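Side-chain contacts in cell wall surface anchor family protein (Streptococcus agalactiae serogroup V, PDB 3PF2), which forms the major (backbone) subunit of the type 1 pilus shaft on the cell surface and binds calcium, the chain here being its C-terminal fragment: residues A[22-25]-A[26-29]; A[114-117]-A[118-122]. All coordinates share one frame; numbering follows the deposited sequence.

Contact 1: A[22-25]-A[26-29]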
loop_
_atom_site.group_PDB
_atom_site.type_symbol
_atom_site.label_atom_id
_atom_site.label_comp_id
_atom_site.label_asym_id
_atom_site.label_seq_id
_atom_site.Cartn_x
_atom_site.Cartn_y
_atom_site.Cartn_z
ATOM N N GLY A 22 -4.944 1.487 -4.865
ATOM C CA GLY A 22 -4.411 2.811 -4.541
ATOM C C GLY A 22 -4.786 3.225 -3.127
ATOM O O GLY A 22 -5.927 2.997 -2.672
ATOM N N TYR A 23 -3.822 3.824 -2.425
ATOM C CA TYR A 23 -4.006 4.185 -1.009
ATOM C C TYR A 23 -3.387 5.511 -0.671
ATOM O O TYR A 23 -2.436 5.952 -1.305
ATOM C CB TYR A 23 -3.382 3.131 -0.086
ATOM C CG TYR A 23 -4.085 1.809 -0.098
ATOM C CD1 TYR A 23 -5.289 1.642 0.569
ATOM C CD2 TYR A 23 -3.545 0.717 -0.789
ATOM C CE1 TYR A 23 -5.961 0.418 0.570
ATOM C CE2 TYR A 23 -4.195 -0.510 -0.791
ATOM C CZ TYR A 23 -5.404 -0.650 -0.128
ATOM O OH TYR A 23 -6.056 -1.865 -0.131
ATOM N N THR A 24 -3.941 6.137 0.359
ATOM C CA THR A 24 -3.331 7.290 0.994
ATOM C C THR A 24 -2.225 6.795 1.920
ATOM O O THR A 24 -2.361 5.747 2.554
ATOM C CB THR A 24 -4.408 8.077 1.745
ATOM O OG1 THR A 24 -5.295 8.662 0.786
ATOM C CG2 THR A 24 -3.827 9.191 2.631
ATOM N N ILE A 25 -1.121 7.534 1.954
ATOM C CA ILE A 25 0.015 7.199 2.822
ATOM C C ILE A 25 -0.469 7.055 4.263
ATOM O O ILE A 25 -1.227 7.887 4.754
ATOM C CB ILE A 25 1.137 8.255 2.715
ATOM C CG1 ILE A 25 1.916 8.041 1.407
ATOM C CG2 ILE A 25 2.063 8.200 3.963
ATOM C CD1 ILE A 25 3.072 9.055 1.143
ATOM N N GLY A 26 -0.058 5.981 4.931
ATOM C CA GLY A 26 -0.489 5.745 6.312
ATOM C C GLY A 26 -1.752 4.923 6.498
ATOM O O GLY A 26 -2.038 4.453 7.606
ATOM N N GLU A 27 -2.502 4.728 5.416
ATOM C CA GLU A 27 -3.752 3.970 5.447
ATOM C C GLU A 27 -3.411 2.485 5.439
ATOM O O GLU A 27 -2.791 2.001 4.492
ATOM C CB GLU A 27 -4.586 4.363 4.222
ATOM C CG GLU A 27 -5.924 3.690 4.007
ATOM C CD GLU A 27 -6.761 4.401 2.923
ATOM O OE1 GLU A 27 -6.263 4.739 1.792
ATOM O OE2 GLU A 27 -7.944 4.639 3.203
ATOM N N GLU A 28 -3.781 1.769 6.496
ATOM C CA GLU A 28 -3.411 0.352 6.586
ATOM C C GLU A 28 -4.270 -0.502 5.648
ATOM O O GLU A 28 -5.468 -0.257 5.484
ATOM C CB GLU A 28 -3.484 -0.163 8.028
ATOM C CG GLU A 28 -2.925 -1.587 8.185
ATOM C CD GLU A 28 -3.161 -2.157 9.561
ATOM O OE1 GLU A 28 -2.394 -1.802 10.478
ATOM O OE2 GLU A 28 -4.108 -2.969 9.712
ATOM N N PHE A 29 -3.637 -1.499 5.032
ATOM C CA PHE A 29 -4.314 -2.452 4.154
ATOM C C PHE A 29 -3.584 -3.797 4.264
ATOM O O PHE A 29 -2.521 -3.883 4.866
ATOM C CB PHE A 29 -4.287 -1.970 2.687
ATOM C CG PHE A 29 -2.906 -1.817 2.138
ATOM C CD1 PHE A 29 -2.254 -2.897 1.537
ATOM C CD2 PHE A 29 -2.223 -0.616 2.279
ATOM C CE1 PHE A 29 -0.938 -2.751 1.067
ATOM C CE2 PHE A 29 -0.922 -0.465 1.801
ATOM C CZ PHE A 29 -0.288 -1.538 1.192
HETATM O O HOH W 1 -7.908 4.036 -0.862
HETATM O O HOH W 2 -1.031 3.169 2.804
#
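Y23 and F29 lie ring on ring in an offset stack, the centroids 4.3 Å apart and the planes only 9° from parallel. The displacement carries the phenol end of Y23 past the F29 ring to its stem: Y23 CZ meets F29 CB at 3.3 Å. F29 CG sits between its own backbone N and carbonyl carbon (chi1 61°), a turn that lays the phenyl ring back over Y23 CD2 and CE2. Beyond the pair, W31 meets F29 edge-to-face.

Residues T24 to E27 form a type II beta turn in the loop leading to strand 29-35 of the Cna-B-like domain, closed by E27 N to T24 O (3.0 Å). G26 takes the third position with a positive phi, the backbone shape of a type II turn. A side-chain bond is added across its mouth: the extended E27 brings OE1 to T24 N at 3.1 Å, with an N-H...O angle of 163°, T24 N meeting OE1 on the anti side, somewhat out of the carboxylate plane. The same carboxylate reaches the rim of the Y23 ring, E27 OE1 3.5 Å from Y23 CD1 and the two planes nearly perpendicular. Water 1 joins E27 OE1 to G22 O; water 2 bridges T24 O and E27 O.

Contact 2: A[114-117]-A[118-122]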
loop_
_atom_site.group_PDB
_atom_site.type_symbol
_atom_site.label_atom_id
_atom_site.label_comp_id
_atom_site.label_asym_id
_atom_site.label_seq_id
_atom_site.Cartn_x
_atom_site.Cartn_y
_atom_site.Cartn_z
ATOM N N LYS A 114 -4.820 -26.568 -6.536
ATOM C CA LYS A 114 -3.544 -27.113 -6.989
ATOM C C LYS A 114 -2.890 -26.397 -8.160
ATOM O O LYS A 114 -1.689 -26.516 -8.344
ATOM C CB LYS A 114 -3.643 -28.622 -7.231
ATOM C CG LYS A 114 -4.603 -29.019 -8.310
ATOM C CD LYS A 114 -4.713 -30.542 -8.373
ATOM C CE LYS A 114 -5.502 -30.984 -9.584
ATOM N NZ LYS A 114 -5.559 -32.473 -9.675
ATOM N N ASN A 115 -3.677 -25.652 -8.927
ATOM C CA ASN A 115 -3.217 -25.024 -10.161
ATOM C C ASN A 115 -2.813 -23.549 -9.903
ATOM O O ASN A 115 -3.479 -22.855 -9.138
ATOM C CB ASN A 115 -4.361 -25.163 -11.188
ATOM C CG ASN A 115 -4.075 -24.498 -12.498
ATOM O OD1 ASN A 115 -4.201 -23.282 -12.618
ATOM N ND2 ASN A 115 -3.737 -25.297 -13.520
ATOM N N GLN A 116 -1.719 -23.098 -10.525
ATOM C CA GLN A 116 -1.261 -21.710 -10.390
ATOM C C GLN A 116 -2.363 -20.714 -10.767
ATOM O O GLN A 116 -2.553 -19.733 -10.058
ATOM C CB GLN A 116 -0.031 -21.450 -11.267
ATOM C CG GLN A 116 0.445 -19.999 -11.281
ATOM C CD GLN A 116 1.230 -19.642 -10.036
ATOM O OE1 GLN A 116 2.283 -20.234 -9.768
ATOM N NE2 GLN A 116 0.730 -18.683 -9.268
ATOM N N ASP A 117 -3.054 -20.945 -11.895
ATOM C CA ASP A 117 -4.086 -19.990 -12.343
ATOM C C ASP A 117 -5.273 -19.954 -11.372
ATOM O O ASP A 117 -5.818 -18.885 -11.099
ATOM C CB ASP A 117 -4.601 -20.295 -13.751
ATOM C CG ASP A 117 -3.525 -20.235 -14.809
ATOM O OD1 ASP A 117 -2.646 -19.348 -14.743
ATOM O OD2 ASP A 117 -3.575 -21.088 -15.729
ATOM N N ALA A 118 -5.681 -21.125 -10.875
ATOM C CA ALA A 118 -6.761 -21.203 -9.873
ATOM C C ALA A 118 -6.355 -20.428 -8.624
ATOM O O ALA A 118 -7.178 -19.699 -8.039
ATOM C CB ALA A 118 -7.104 -22.663 -9.519
ATOM N N LEU A 119 -5.087 -20.554 -8.240
ATOM C CA LEU A 119 -4.585 -19.837 -7.069
ATOM C C LEU A 119 -4.667 -18.330 -7.316
ATOM O O LEU A 119 -5.197 -17.581 -6.472
ATOM C CB LEU A 119 -3.164 -20.279 -6.695
ATOM C CG LEU A 119 -2.642 -19.605 -5.424
ATOM C CD1 LEU A 119 -3.426 -20.043 -4.165
ATOM C CD2 LEU A 119 -1.134 -19.816 -5.251
ATOM N N ASP A 120 -4.195 -17.907 -8.496
ATOM C CA ASP A 120 -4.158 -16.491 -8.880
ATOM C C ASP A 120 -5.555 -15.883 -8.874
ATOM O O ASP A 120 -5.721 -14.684 -8.589
ATOM C CB ASP A 120 -3.592 -16.318 -10.302
ATOM C CG ASP A 120 -2.114 -16.639 -10.406
ATOM O OD1 ASP A 120 -1.435 -16.829 -9.381
ATOM O OD2 ASP A 120 -1.612 -16.680 -11.546
ATOM N N LYS A 121 -6.551 -16.699 -9.227
ATOM C CA LYS A 121 -7.925 -16.233 -9.416
ATOM C C LYS A 121 -8.771 -16.404 -8.168
ATOM O O LYS A 121 -9.933 -16.014 -8.171
ATOM C CB LYS A 121 -8.598 -16.971 -10.577
ATOM C CG LYS A 121 -8.616 -16.214 -11.904
ATOM C CD LYS A 121 -7.235 -16.109 -12.479
ATOM C CE LYS A 121 -7.238 -15.432 -13.846
ATOM N NZ LYS A 121 -5.881 -15.472 -14.446
ATOM N N ALA A 122 -8.205 -16.992 -7.117
ATOM C CA ALA A 122 -8.977 -17.298 -5.899
ATOM C C ALA A 122 -9.506 -16.023 -5.239
ATOM O O ALA A 122 -8.760 -15.066 -5.043
ATOM C CB ALA A 122 -8.133 -18.097 -4.903
HETATM O O HOH W 3 -3.178 -16.852 -13.853
#
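Q116 reaches forward one helical turn to D120, and its side chain can be traced outward from a CB whose bond from the backbone leads away from residues 118-122. CG stands anti to the backbone N and passes 3.9 Å from D120 OD2. A bend at chi2, 78°, then turns the amide toward D120, one turn on, CD coming to 3.9 Å from D120 OD1. At the tip, Q116 NE2 donates to D120 OD1 at 2.9 Å; the acceptor lies almost in the amide plane, 4° out of it, while the donor comes to the syn side of OD1 but clearly out of the carboxylate plane, the two planes being 42° apart. NE2 also donates to T9 O, so two acceptors hold the amide's rotation.

This i to i+4 bridge lies on the short helix 116-121, whose N-cap is N115. N115 OD1 accepts from A118 N at 3.1 Å, in the carbonyl plane on a lone pair, and more weakly from D117 N, covering two amides of the first turn. Main-chain bonds from L119 N to N115 O and from D120 N to Q116 O continue the helix.

D120 OD2 forms a salt bridge with R175. D120 also touches D10, a calcium ligand, with its side chain about 5 Å from the calcium ion, consistent with a second-shell position. Its like-charged neighbour D117 approaches with OD1 4.3 Å from D120 OD2; water 3 donates to both oxygens and accepts from K121 NZ, a link that probably eases the repulsion between the carboxylates.

Following the chain from the N terminus, the calcium-binding strand 9-13 comes first, then contact 1, a tight turn between strands 20-22 and 29-35. Its surroundings, strands 132-140 and 178-190 and helix 216-221, put it where the Cna-B-like part meets the prealbumin-like part. Strand 29-35 then runs beside 9-13 in the same antiparallel sheet. Much later, contact 2 forms within helix 116-121, at the surface against strand 9-13 and near its calcium. The two contacts are in series, neither nesting nor crossing, with centres about 27 Å apart and nearest atoms about 14 Å apart. Strand 29-35 relates them: it starts at F29 of contact 1, while its K34 NZ hydrogen-bonds to L119 O of contact 2.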